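Local coordinates for RsfP (Uncultured bacterium, PDB 4GLJ), which probably catalyses the phosphate-dependent cleavage of methylthioadenosine into adenine and methylthioribose 1-phosphate, and binds the dye rhodamine B, at residues 94-99 with 215-220; 111-116 with 163-168; 135-140 with 274-279. All coordinates share one frame; numbering follows the deposited sequence.

Interaction 1 (94-99 with 215-220). With RHB (N-[9-(2-carboxyphenyl)-6-(diethylamino)-3H-xanthen-3-ylidene]-N-ethylethanaminium), chain C; PO4 (phosphate ion), chain D.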
# COMPACT_ATOMS: atom_id res chain seq x y z
N VAL A 94 24.50 7.00 -8.41
CA VAL A 94 24.49 7.38 -7.02
C VAL A 94 23.28 8.29 -6.82
O VAL A 94 23.17 9.36 -7.35
CB VAL A 94 25.77 8.12 -6.56
CG1 VAL A 94 25.67 8.48 -5.05
CG2 VAL A 94 26.98 7.20 -6.77
N SER A 95 22.40 7.87 -5.93
CA SER A 95 21.20 8.64 -5.58
C SER A 95 21.59 9.40 -4.29
O SER A 95 22.11 8.83 -3.32
CB SER A 95 20.08 7.65 -5.18
OG SER A 95 19.20 8.32 -4.24
N VAL A 96 21.33 10.68 -4.28
CA VAL A 96 21.69 11.48 -3.16
C VAL A 96 20.41 12.01 -2.59
O VAL A 96 19.71 12.75 -3.29
CB VAL A 96 22.63 12.64 -3.56
CG1 VAL A 96 22.94 13.42 -2.27
CG2 VAL A 96 23.91 12.11 -4.26
N SER A 97 20.06 11.55 -1.38
CA SER A 97 18.71 11.78 -0.84
C SER A 97 18.67 12.28 0.60
O SER A 97 19.42 11.78 1.46
CB SER A 97 17.98 10.46 -0.86
OG SER A 97 17.90 10.13 -2.22
N ALA A 98 17.73 13.21 0.87
CA ALA A 98 17.57 13.74 2.22
C ALA A 98 16.73 12.70 2.95
O ALA A 98 15.74 12.14 2.37
CB ALA A 98 16.82 15.08 2.21
N VAL A 99 17.11 12.40 4.20
CA VAL A 99 16.34 11.43 4.99
C VAL A 99 16.15 11.91 6.41
O VAL A 99 16.82 12.85 6.92
CB VAL A 99 17.01 10.01 5.06
CG1 VAL A 99 17.04 9.39 3.66
CG2 VAL A 99 18.37 10.08 5.79
N ALA A 215 23.22 2.81 -5.84
CA ALA A 215 23.35 2.91 -4.37
C ALA A 215 23.00 4.32 -3.90
O ALA A 215 22.89 5.26 -4.70
CB ALA A 215 24.72 2.44 -3.85
N THR A 216 22.86 4.48 -2.58
CA THR A 216 22.27 5.74 -2.06
C THR A 216 23.27 6.38 -1.09
O THR A 216 23.84 5.70 -0.26
CB THR A 216 20.95 5.43 -1.32
OG1 THR A 216 19.97 4.99 -2.31
CG2 THR A 216 20.38 6.72 -0.65
N LEU A 217 23.49 7.67 -1.28
CA LEU A 217 24.14 8.48 -0.26
C LEU A 217 23.01 9.31 0.46
O LEU A 217 22.46 10.25 -0.12
CB LEU A 217 25.15 9.42 -0.94
CG LEU A 217 25.85 10.47 -0.04
CD1 LEU A 217 26.70 9.73 0.97
CD2 LEU A 217 26.71 11.42 -0.87
N ALA A 218 22.65 8.91 1.69
CA ALA A 218 21.55 9.56 2.42
C ALA A 218 22.11 10.65 3.32
O ALA A 218 23.13 10.46 3.99
CB ALA A 218 20.78 8.52 3.21
N LEU A 219 21.43 11.78 3.33
CA LEU A 219 21.83 12.94 4.10
C LEU A 219 20.78 13.14 5.20
O LEU A 219 19.63 13.42 4.92
CB LEU A 219 21.82 14.17 3.19
CG LEU A 219 22.48 14.00 1.80
CD1 LEU A 219 22.46 15.33 1.06
CD2 LEU A 219 23.90 13.50 1.99
N VAL A 220 21.20 12.97 6.42
CA VAL A 220 20.32 13.11 7.57
C VAL A 220 19.98 14.55 7.82
O VAL A 220 20.84 15.42 8.13
CB VAL A 220 20.90 12.41 8.84
CG1 VAL A 220 19.87 12.56 9.95
CG2 VAL A 220 21.24 10.92 8.55
O2 RHB C . 13.65 17.51 9.90
C26 RHB C . 13.90 18.66 9.47
C19 RHB C . 13.67 18.87 8.00
C14 RHB C . 12.96 17.92 7.32
C15 RHB C . 12.72 18.08 5.96
C16 RHB C . 13.23 19.16 5.25
C17 RHB C . 13.98 20.12 5.93
C18 RHB C . 14.20 19.96 7.30
C9 RHB C . 12.36 16.77 8.03
C8 RHB C . 11.73 16.96 9.35
C13 RHB C . 11.79 18.23 9.92
C12 RHB C . 11.24 18.44 11.17
C11 RHB C . 10.63 17.41 11.87
N1 RHB C . 10.10 17.74 13.15
C35 RHB C . 9.11 18.84 13.03
C36 RHB C . 9.68 20.15 13.52
C22 RHB C . 9.46 16.59 13.84
C23 RHB C . 8.16 17.03 14.51
C10 RHB C . 10.58 16.12 11.29
C7 RHB C . 11.13 15.88 10.01
O1 RHB C . 11.11 14.61 9.40
C1 RHB C . 11.66 14.38 8.13
C2 RHB C . 12.29 15.42 7.42
C6 RHB C . 11.63 13.11 7.52
C5 RHB C . 12.22 12.98 6.25
C4 RHB C . 12.84 14.02 5.57
C3 RHB C . 12.86 15.26 6.16
N2 RHB C . 12.16 11.78 5.56
C24 RHB C . 10.86 11.31 5.99
C25 RHB C . 10.12 10.91 4.74
C33 RHB C . 11.89 12.13 4.16
C34 RHB C . 13.09 12.83 3.53
O3 RHB C . 14.35 19.57 10.22
P PO4 D . 14.85 13.35 -1.78
O1 PO4 D . 13.81 14.15 -1.05
O2 PO4 D . 16.14 14.01 -1.36
O3 PO4 D . 14.68 11.96 -1.30
O4 PO4 D . 14.70 13.43 -3.30
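V96 and L219 meet obliquely on one face of two parallel neighbouring strands in the central sheet of this phosphorylase, with V96 CG1 3.9 Å from L219 CD1. V96 CG1 stands anti to its backbone N (chi1 -180°), which brings it up to the leucine; A249 of helix 237-263 packs on both. On the other face V99 spreads its two methyls over A218: CG1 and CG2 each lie 3.9 Å from A218 CB, and CG2 goes on to brush V220 CG2 at 4.1 Å. Further back on that face the side chains turn polar. S97 OG donates to S95 OG at 3.0 Å, and N200 ties the group together, its OD1 bonding to S95 OG and T216 OG1 and its ND2 to S97 OG.

Between the faces runs a parallel ladder of five N-H...O bonds. The carbonyl of S95 points almost straight at L217 N, at 2.7 Å. Farther along, L219 O receives V99 N at 2.8 Å with the donor tilted 35° from the carbonyl plane.

A98 N faces away from strand 215-220 and donates to phosphate O2 at 2.9 Å, nearly straight at 174°. S22, T199, R64 and H65 also hold this ion. It probably comes from the crystallisation liquor, yet its place is consistent with a phosphate substrate site. The face of V96 is apolar, under helices 237-263 and 145-157; the other is polar only at S95, S97 and T216. Its buried hydroxyls are satisfied by one another and N200, while A98 N, turned from the ladder, is left to bind the anion.

Interaction 2 (111-116 with 163-168)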
# COMPACT_ATOMS: atom_id res chain seq x y z
N MET A 111 25.90 11.49 7.32
CA MET A 111 25.45 10.71 6.14
C MET A 111 25.37 9.25 6.47
O MET A 111 26.00 8.78 7.44
CB MET A 111 26.37 10.96 4.95
CG MET A 111 26.64 12.47 4.75
SD MET A 111 27.53 12.75 3.21
CE MET A 111 27.91 14.50 3.31
N VAL A 112 24.57 8.56 5.67
CA VAL A 112 24.25 7.19 5.88
C VAL A 112 24.30 6.54 4.50
O VAL A 112 23.76 7.04 3.50
CB VAL A 112 22.84 7.01 6.52
CG1 VAL A 112 22.54 5.53 6.69
CG2 VAL A 112 22.82 7.67 7.92
N ILE A 113 24.98 5.40 4.44
CA ILE A 113 25.02 4.62 3.19
C ILE A 113 24.25 3.31 3.46
O ILE A 113 24.81 2.33 3.97
CB ILE A 113 26.50 4.24 2.76
CG1 ILE A 113 27.41 5.47 2.83
CG2 ILE A 113 26.53 3.55 1.38
CD1 ILE A 113 26.90 6.60 2.01
N PRO A 114 22.98 3.29 3.16
CA PRO A 114 22.20 2.08 3.57
C PRO A 114 22.57 0.88 2.72
O PRO A 114 23.14 1.02 1.61
CB PRO A 114 20.74 2.52 3.29
CG PRO A 114 20.88 3.59 2.22
CD PRO A 114 22.12 4.37 2.66
N ASP A 115 22.35 -0.33 3.27
CA ASP A 115 22.56 -1.48 2.46
C ASP A 115 21.20 -2.16 2.22
O ASP A 115 21.11 -3.07 1.39
CB ASP A 115 23.58 -2.45 3.12
CG ASP A 115 23.08 -3.01 4.46
OD1 ASP A 115 22.29 -2.36 5.19
OD2 ASP A 115 23.47 -4.12 4.80
N GLN A 116 20.13 -1.71 2.92
CA GLN A 116 18.85 -2.40 2.72
C GLN A 116 17.79 -1.35 2.56
O GLN A 116 18.00 -0.17 2.91
CB GLN A 116 18.54 -3.34 3.92
CG GLN A 116 19.25 -4.73 3.82
CD GLN A 116 18.78 -5.49 2.54
OE1 GLN A 116 17.64 -5.34 2.15
NE2 GLN A 116 19.69 -6.22 1.88
N GLY A 163 29.79 16.04 11.22
CA GLY A 163 29.09 14.73 11.17
C GLY A 163 29.97 13.51 11.02
O GLY A 163 31.18 13.62 11.07
N GLN A 164 29.36 12.34 10.87
CA GLN A 164 30.08 11.15 10.49
C GLN A 164 29.26 10.42 9.46
O GLN A 164 28.15 10.84 9.18
CB GLN A 164 30.38 10.28 11.69
CG GLN A 164 29.19 9.74 12.44
CD GLN A 164 29.64 9.02 13.74
OE1 GLN A 164 30.52 8.17 13.70
NE2 GLN A 164 29.03 9.38 14.89
N CYS A 165 29.79 9.33 8.89
CA CYS A 165 29.07 8.55 7.91
C CYS A 165 28.87 7.15 8.49
O CYS A 165 29.83 6.55 9.05
CB CYS A 165 29.93 8.45 6.62
SG CYS A 165 29.08 7.62 5.27
N HIS A 166 27.68 6.60 8.35
CA HIS A 166 27.32 5.30 8.84
C HIS A 166 27.01 4.40 7.69
O HIS A 166 26.30 4.80 6.79
CB HIS A 166 26.10 5.39 9.73
CG HIS A 166 26.18 6.46 10.77
ND1 HIS A 166 26.50 6.21 12.02
CD2 HIS A 166 25.94 7.80 10.70
CE1 HIS A 166 26.48 7.34 12.71
NE2 HIS A 166 26.13 8.31 11.91
N ALA A 167 27.51 3.18 7.68
CA ALA A 167 27.10 2.25 6.60
C ALA A 167 26.20 1.17 7.16
O ALA A 167 26.07 1.09 8.37
CB ALA A 167 28.35 1.62 5.97
N LYS A 168 25.66 0.30 6.33
CA LYS A 168 24.88 -0.87 6.76
C LYS A 168 23.59 -0.53 7.53
O LYS A 168 23.31 -1.09 8.60
CB LYS A 168 25.67 -1.89 7.58
CG LYS A 168 27.02 -2.31 6.98
CD LYS A 168 26.93 -2.68 5.49
CE LYS A 168 28.30 -3.04 4.88
NZ LYS A 168 29.28 -3.37 5.95
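D115 and K168 meet where two short parallel strands, 111-114 and 165-167, reach corners in the chain; strand 165-167 lies at a margin of the mixed sheet of the phosphorylase fold. Followed outwards, the aspartate runs across the lysine at about a right angle. Its CB lies 4.1 Å from K168 CD. With chi1 at 64°, CG sits between its own backbone N and carbonyl carbon and comes to 3.6 Å from K168 CA. At the tip the two oxygens part company: OD1 rests against the backbone, 3.2 Å from K168 C, whereas OD2 stops 3.8 Å from K168 CD. The charges themselves do not meet, OD2 and NZ being 6.0 Å apart, so any attraction between them is probably modest. An alanine here, lacking the carboxylate, would probably leave K168 CA and C without the group now packed on them and the lysine without a nearby opposite charge.

Behind the corner the strands pair through regular backbone bonds. I113 N reaches H166 O at 2.8 Å in a nearly straight bond, while the last rung, from K168 N to I113 O, is weak. On one face C165 SG settles against I113 CG1, 3.7 Å away; Y155 of helix 145-157 packs on the cysteine and A148 of that helix on the isoleucine. On the opposite face the imidazole of H166 stands obliquely to V112 CG2. D110 OD2 accepts from its NE2, and the ring edge turns to the partner strand, with H166 CD2 3.4 Å from M111 O near the ring plane.

Interaction 3 (135-140 with 274-279). With RHB (N-[9-(2-carboxyphenyl)-6-(diethylamino)-3H-xanthen-3-ylidene]-N-ethylethanaminium), chain B.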
# COMPACT_ATOMS: atom_id res chain seq x y z
N ALA A 135 8.98 -10.19 -15.99
CA ALA A 135 10.35 -10.35 -15.46
C ALA A 135 10.26 -10.19 -13.96
O ALA A 135 9.48 -9.34 -13.43
CB ALA A 135 11.30 -9.27 -16.02
N HIS A 136 11.09 -10.93 -13.25
CA HIS A 136 11.09 -10.86 -11.78
C HIS A 136 12.52 -10.67 -11.27
O HIS A 136 13.17 -11.64 -10.95
CB HIS A 136 10.50 -12.15 -11.23
CG HIS A 136 9.03 -12.30 -11.51
ND1 HIS A 136 8.06 -11.60 -10.80
CD2 HIS A 136 8.35 -13.03 -12.48
CE1 HIS A 136 6.86 -11.91 -11.30
NE2 HIS A 136 7.03 -12.81 -12.30
N VAL A 137 13.06 -9.47 -11.22
CA VAL A 137 14.48 -9.31 -10.75
C VAL A 137 14.53 -9.52 -9.22
O VAL A 137 13.56 -9.29 -8.51
CB VAL A 137 15.07 -7.94 -11.14
CG1 VAL A 137 15.08 -7.81 -12.66
CG2 VAL A 137 14.28 -6.77 -10.53
N SER A 138 15.63 -10.01 -8.72
CA SER A 138 15.82 -10.10 -7.27
C SER A 138 16.25 -8.74 -6.71
O SER A 138 17.12 -8.10 -7.24
CB SER A 138 16.91 -11.12 -7.00
OG SER A 138 17.55 -10.83 -5.79
N MET A 139 15.63 -8.29 -5.63
CA MET A 139 16.04 -7.07 -4.96
C MET A 139 16.62 -7.45 -3.60
O MET A 139 16.69 -6.59 -2.73
CB MET A 139 14.82 -6.19 -4.74
CG MET A 139 14.27 -5.61 -6.04
SD MET A 139 15.45 -4.59 -6.91
CE MET A 139 15.83 -3.17 -5.82
N ALA A 140 17.10 -8.69 -3.45
CA ALA A 140 17.60 -9.19 -2.14
C ALA A 140 18.63 -8.19 -1.57
O ALA A 140 18.58 -7.80 -0.35
CB ALA A 140 18.23 -10.59 -2.25
N THR A 274 18.94 -10.78 -17.14
CA THR A 274 19.12 -12.01 -17.92
C THR A 274 18.58 -13.32 -17.36
O THR A 274 18.01 -14.08 -18.11
CB THR A 274 20.60 -12.19 -18.35
OG1 THR A 274 21.34 -12.64 -17.22
CG2 THR A 274 21.16 -10.86 -18.85
N GLN A 275 18.69 -13.62 -16.06
CA GLN A 275 17.91 -14.78 -15.56
C GLN A 275 16.51 -14.45 -14.92
O GLN A 275 15.78 -15.35 -14.50
CB GLN A 275 18.76 -15.75 -14.70
CG GLN A 275 19.57 -15.09 -13.60
CD GLN A 275 20.04 -13.66 -13.94
OE1 GLN A 275 19.27 -12.70 -13.83
NE2 GLN A 275 21.29 -13.53 -14.36
N ALA A 276 16.16 -13.16 -14.88
CA ALA A 276 14.88 -12.72 -14.36
C ALA A 276 13.80 -12.58 -15.42
O ALA A 276 12.62 -12.61 -15.09
CB ALA A 276 15.07 -11.39 -13.68
N LEU A 277 14.17 -12.46 -16.71
CA LEU A 277 13.19 -12.19 -17.76
C LEU A 277 12.43 -13.47 -18.05
O LEU A 277 13.04 -14.50 -18.32
CB LEU A 277 13.91 -11.68 -19.03
CG LEU A 277 13.10 -11.18 -20.24
CD1 LEU A 277 12.10 -10.08 -19.92
CD2 LEU A 277 14.01 -10.72 -21.41
N VAL A 278 11.12 -13.47 -17.97
CA VAL A 278 10.37 -14.71 -18.21
C VAL A 278 9.96 -14.76 -19.69
O VAL A 278 10.03 -15.82 -20.33
CB VAL A 278 9.13 -14.83 -17.29
CG1 VAL A 278 8.23 -15.98 -17.70
CG2 VAL A 278 9.52 -14.97 -15.80
N THR A 279 9.52 -13.64 -20.24
CA THR A 279 9.03 -13.59 -21.61
C THR A 279 10.23 -13.50 -22.54
O THR A 279 10.94 -12.51 -22.48
CB THR A 279 8.20 -12.30 -21.84
OG1 THR A 279 7.21 -12.21 -20.83
CG2 THR A 279 7.57 -12.25 -23.28
O2 RHB B . 11.34 -17.55 -15.60
C26 RHB B . 12.42 -17.25 -15.07
C19 RHB B . 12.49 -16.92 -13.61
C14 RHB B . 11.47 -17.09 -12.67
C15 RHB B . 11.73 -16.74 -11.36
C16 RHB B . 12.95 -16.23 -10.94
C17 RHB B . 13.94 -16.05 -11.87
C18 RHB B . 13.70 -16.41 -13.19
C9 RHB B . 10.09 -17.62 -12.89
C8 RHB B . 9.06 -17.24 -11.87
C13 RHB B . 9.37 -16.43 -10.79
C12 RHB B . 8.41 -16.07 -9.84
C11 RHB B . 7.11 -16.50 -9.97
N1 RHB B . 6.13 -16.21 -9.00
C35 RHB B . 6.85 -16.40 -7.73
C36 RHB B . 7.66 -17.68 -7.89
C22 RHB B . 5.38 -14.92 -9.04
C23 RHB B . 4.10 -15.08 -9.88
C10 RHB B . 6.83 -17.34 -11.04
C7 RHB B . 7.78 -17.69 -11.99
O1 RHB B . 7.43 -18.50 -13.05
C1 RHB B . 8.30 -18.91 -14.02
C2 RHB B . 9.63 -18.51 -14.01
C6 RHB B . 7.82 -19.72 -15.03
C5 RHB B . 8.64 -20.16 -16.05
C4 RHB B . 9.98 -19.77 -16.05
C3 RHB B . 10.47 -18.95 -15.04
N2 RHB B . 8.11 -21.00 -17.04
C24 RHB B . 7.10 -20.31 -17.88
C25 RHB B . 6.15 -21.34 -18.44
C33 RHB B . 9.19 -21.59 -17.86
C34 RHB B . 8.69 -22.90 -18.45
O3 RHB B . 13.49 -17.24 -15.70
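A276 O takes two hydrogens from the other loop: the N-H of H136 at 2.9 Å, and a C-H from A135 CA at 3.2 Å. This is a single backbone bridge between two irregular loops, one leading into helix 145-157 and the other approaching helix 286-291, neither segment being a regular strand. The N-H points well at its acceptor (163°), but the donor stands above the carbonyl plane, 40° out of it.

Two alanines stand at the closest approach. A276 CB points at the opposing loop and lodges against V137, 3.7 Å from its CG1, with the carbonyl of H136 also beside it. At the bridge itself, A135 CB lies 4.1 Å from L277 CD1, and F129 packs on both of these residues. V134 adds backbone bonds to V278 and T279, extending the join along the second loop.

The imidazole of H136 meets three partners: V278, the second subunit and the dye. With CG set beside its own backbone N (chi1 -69°), the ring meets V278 CG2 near its own plane, at the edge, 4.0 Å from H136 CD2. ND1 bonds to P177 O of the second subunit, which would limit rotation of the ring; P73 of that subunit packs on it too, so this contact belongs to a subunit interface. One ring face is covered by a rhodamine B, whose C12 sits above it, displaced towards the rim. The valine flanks the same dye near its carboxylate. On the same face of the imidazole, H136 CE1 lies 4.0 Å from the dye's ethyl carbon C22.

How the interactions relate
Interactions 1 and 2 belong to one sheet: strands 213-221 and 111-119 are neighbours, A218 N probably bonding to V112 O at 2.8 Å, and the contact centres are 9 Å apart. Interaction 1 is wholly buried, with a full parallel ladder and a polar network beside the phosphate; interaction 2, nearer the margin, has fewer rungs and ends in the partly exposed D115 and the exposed K168. Interaction 3 joins loops by one backbone bond far from the chain centre, yet is buried, bordered by a second subunit and a bound dye. Its tie to interaction 2 is Q116 NE2, 2.9 Å from A140 O. Rhodamine B molecules lie at both interactions 1 and 3.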